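PDB 3TFZ: cyclase from Streptomyces sp. R1128, which probably cyclises and aromatises a poly-beta-ketone intermediate in the biosynthesis of the R1128 aromatic polyketides. Local coordinates for residues Val11-Pro16 with Glu156-Val161. Residues are numbered along the deposited sequence; the frame is centred on the assembly and turned at random.
Sequences VTVAAP and EAERRV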
ATOM      1  N   VAL A  11      -2.023   4.477   1.085  1.00 12.58           N
ATOM      2  CA  VAL A  11      -1.921   5.485   2.176  1.00 11.60           C
ATOM      3  C   VAL A  11      -3.356   5.675   2.718  1.00 11.95           C
ATOM      4  O   VAL A  11      -4.341   5.385   1.992  1.00  9.72           O
ATOM      5  CB  VAL A  11      -1.302   6.709   1.477  1.00 14.40           C
ATOM      6  CG1 VAL A  11      -2.256   7.803   0.810  1.00  8.55           C
ATOM      7  CG2 VAL A  11       0.221   6.922   1.737  1.00 15.27           C
ATOM      8  N   THR A  12      -3.467   6.048   4.011  1.00 13.21           N
ATOM      9  CA  THR A  12      -4.698   6.287   4.735  1.00 13.14           C
ATOM     10  C   THR A  12      -4.796   7.774   4.735  1.00 14.40           C
ATOM     11  O   THR A  12      -3.880   8.420   5.229  1.00 15.94           O
ATOM     12  CB  THR A  12      -4.596   5.736   6.187  1.00 14.04           C
ATOM     13  OG1 THR A  12      -4.555   4.324   6.142  1.00 15.20           O
ATOM     14  CG2 THR A  12      -5.836   6.023   6.966  1.00 14.77           C
ATOM     15  N   VAL A  13      -5.877   8.344   4.188  1.00 15.61           N
ATOM     16  CA  VAL A  13      -6.066   9.828   4.098  1.00 14.22           C
ATOM     17  C   VAL A  13      -7.000  10.325   5.214  1.00 16.22           C
ATOM     18  O   VAL A  13      -8.110   9.777   5.421  1.00 16.69           O
ATOM     19  CB  VAL A  13      -6.589  10.245   2.738  1.00 14.45           C
ATOM     20  CG1 VAL A  13      -6.651  11.861   2.551  1.00 12.98           C
ATOM     21  CG2 VAL A  13      -5.666   9.636   1.613  1.00 11.29           C
ATOM     22  N   ALA A  14      -6.552  11.311   6.010  1.00 16.41           N
ATOM     23  CA  ALA A  14      -7.437  11.760   7.085  1.00 16.69           C
ATOM     24  C   ALA A  14      -8.444  12.753   6.443  1.00 16.62           C
ATOM     25  O   ALA A  14      -8.378  13.929   6.731  1.00 17.63           O
ATOM     26  CB  ALA A  14      -6.624  12.428   8.246  1.00 15.06           C
ATOM     27  N   ALA A  15      -9.297  12.297   5.509  1.00 15.33           N
ATOM     28  CA  ALA A  15     -10.383  13.117   4.872  1.00 14.36           C
ATOM     29  C   ALA A  15     -11.476  12.156   4.456  1.00 15.17           C
ATOM     30  O   ALA A  15     -11.175  10.973   4.157  1.00 14.28           O
ATOM     31  CB  ALA A  15      -9.872  13.884   3.606  1.00 13.84           C
ATOM     32  N   PRO A  16     -12.757  12.646   4.319  1.00 16.01           N
ATOM     33  CA  PRO A  16     -13.841  11.718   3.806  1.00 15.61           C
ATOM     34  C   PRO A  16     -13.640  11.291   2.322  1.00 16.12           C
ATOM     35  O   PRO A  16     -13.025  12.015   1.545  1.00 17.47           O
ATOM     36  CB  PRO A  16     -15.141  12.573   3.962  1.00 16.46           C
ATOM     37  CG  PRO A  16     -14.723  13.817   5.000  1.00 12.50           C
ATOM     38  CD  PRO A  16     -13.265  14.026   4.516  1.00 15.40           C
ATOM     39  N   GLU A 156      -3.163  17.115  -0.241  1.00 16.69           N
ATOM     40  CA  GLU A 156      -4.187  17.973  -0.815  1.00 18.22           C
ATOM     41  C   GLU A 156      -5.577  17.796  -0.213  1.00 18.02           C
ATOM     42  O   GLU A 156      -6.318  18.780   0.005  1.00 19.53           O
ATOM     43  CB  GLU A 156      -4.248  17.783  -2.328  1.00 18.30           C
ATOM     44  CG  GLU A 156      -5.318  18.650  -3.004  1.00 19.02           C
ATOM     45  CD  GLU A 156      -5.140  20.155  -2.854  1.00 20.53           C
ATOM     46  OE1 GLU A 156      -4.055  20.653  -2.475  1.00 20.29           O
ATOM     47  OE2 GLU A 156      -6.117  20.887  -3.140  1.00 24.45           O
ATOM     48  N   ALA A 157      -5.975  16.551   0.015  1.00 17.29           N
ATOM     49  CA  ALA A 157      -7.282  16.309   0.606  1.00 16.79           C
ATOM     50  C   ALA A 157      -7.298  16.826   2.055  1.00 15.75           C
ATOM     51  O   ALA A 157      -8.303  17.398   2.536  1.00 18.40           O
ATOM     52  CB  ALA A 157      -7.700  14.738   0.515  1.00 16.11           C
ATOM     53  N   GLU A 158      -6.230  16.567   2.773  1.00 15.27           N
ATOM     54  CA  GLU A 158      -6.134  16.989   4.177  1.00 17.16           C
ATOM     55  C   GLU A 158      -6.037  18.583   4.325  1.00 17.78           C
ATOM     56  O   GLU A 158      -6.703  19.167   5.179  1.00 19.39           O
ATOM     57  CB  GLU A 158      -4.997  16.236   4.879  1.00 17.13           C
ATOM     58  CG  GLU A 158      -5.151  14.738   4.884  1.00 19.49           C
ATOM     59  CD  GLU A 158      -4.048  13.991   5.672  1.00 20.23           C
ATOM     60  OE1 GLU A 158      -3.141  14.668   6.160  1.00 23.60           O
ATOM     61  OE2 GLU A 158      -4.038  12.732   5.756  1.00 19.86           O
ATOM     62  N   ARG A 159      -5.226  19.247   3.496  1.00 16.08           N
ATOM     63  CA  ARG A 159      -5.267  20.690   3.236  1.00 18.49           C
ATOM     64  C   ARG A 159      -6.693  21.250   3.108  1.00 19.22           C
ATOM     65  O   ARG A 159      -6.965  22.332   3.577  1.00 21.67           O
ATOM     66  CB  ARG A 159      -4.656  20.856   1.859  1.00 18.05           C
ATOM     67  CG  ARG A 159      -4.131  22.104   1.581  1.00 21.93           C
ATOM     68  CD  ARG A 159      -3.071  22.123   0.406  1.00 22.61           C
ATOM     69  NE  ARG A 159      -1.848  21.405   0.753  1.00 23.61           N
ATOM     70  CZ  ARG A 159      -1.205  20.514  -0.035  1.00 25.75           C
ATOM     71  NH1 ARG A 159      -1.625  20.224  -1.298  1.00 20.60           N
ATOM     72  NH2 ARG A 159      -0.082  19.936   0.442  1.00 23.53           N
ATOM     73  N   ARG A 160      -7.541  20.586   2.331  1.00 18.78           N
ATOM     74  CA  ARG A 160      -8.923  20.962   2.113  1.00 22.49           C
ATOM     75  C   ARG A 160      -9.863  20.759   3.299  1.00 23.90           C
ATOM     76  O   ARG A 160     -10.768  21.545   3.487  1.00 27.49           O
ATOM     77  CB  ARG A 160      -9.516  20.245   0.884  1.00 23.45           C
ATOM     78  CG  ARG A 160      -8.780  20.592  -0.363  1.00 23.34           C
ATOM     79  CD  ARG A 160      -9.613  20.345  -1.534  1.00 26.20           C
ATOM     80  NE  ARG A 160      -8.763  20.436  -2.724  1.00 29.91           N
ATOM     81  CZ  ARG A 160      -9.206  20.379  -3.990  1.00 33.80           C
ATOM     82  NH1 ARG A 160     -10.511  20.174  -4.273  1.00 33.51           N
ATOM     83  NH2 ARG A 160      -8.335  20.512  -4.977  1.00 24.23           N
ATOM     84  N   VAL A 161      -9.675  19.674   4.043  1.00 23.97           N
ATOM     85  CA  VAL A 161     -10.238  19.552   5.368  1.00 23.46           C
ATOM     86  C   VAL A 161      -9.879  20.723   6.303  1.00 25.07           C
ATOM     87  O   VAL A 161     -10.806  21.236   7.001  1.00 26.77           O
ATOM     88  CB  VAL A 161      -9.900  18.175   6.102  1.00 24.64           C
ATOM     89  CG1 VAL A 161     -10.530  18.222   7.533  1.00 20.50           C
ATOM     90  CG2 VAL A 161     -10.453  17.021   5.342  1.00 22.15           C
TER
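In this helix-grip fold of the Bet v 1-like superfamily, the long helix 131-164 packs against the antiparallel sheet, and here its last turns meet the chain as it leaves strand 5-13, outermost of the sheet within this chain, for helix 17-25. Ala14 sits at the centre of an inverse gamma turn, and its N-H points at the Glu158 carboxylate. Glu158 CG is anti to its own carbonyl carbon (chi1 -60°), its side chain runs extended beyond CG, and OE2 lies 2.9 Å from Ala14 N. The bond is nearly straight, 171° at the hydrogen, but the donor stands somewhat above the carboxylate plane. The aliphatic part of Glu158 crosses Val13 obliquely, CG 4.0 Å from Val13 CG1. An alanine in place of Glu158 would remove this acceptor and the CG contact, and would probably loosen the turn against the helix. Alongside this bond the packing is apolar: Val13 CG1, anti to its backbone N, reaches Ala157 CB at 3.7 Å, while Val13 also touches Val20 and Leu154. Elsewhere on the helix, Glu156 forms salt bridges through OE1 to Arg159 NH1 and through OE2 to Arg160, whose NE and NH2 both grip that oxygen side-on. Ala15 turns its methyl to the helix, where CB touches Ala157 CB at 3.9 Å and, at 3.6 Å, Val161 CG2, the branch anti to the carbonyl carbon.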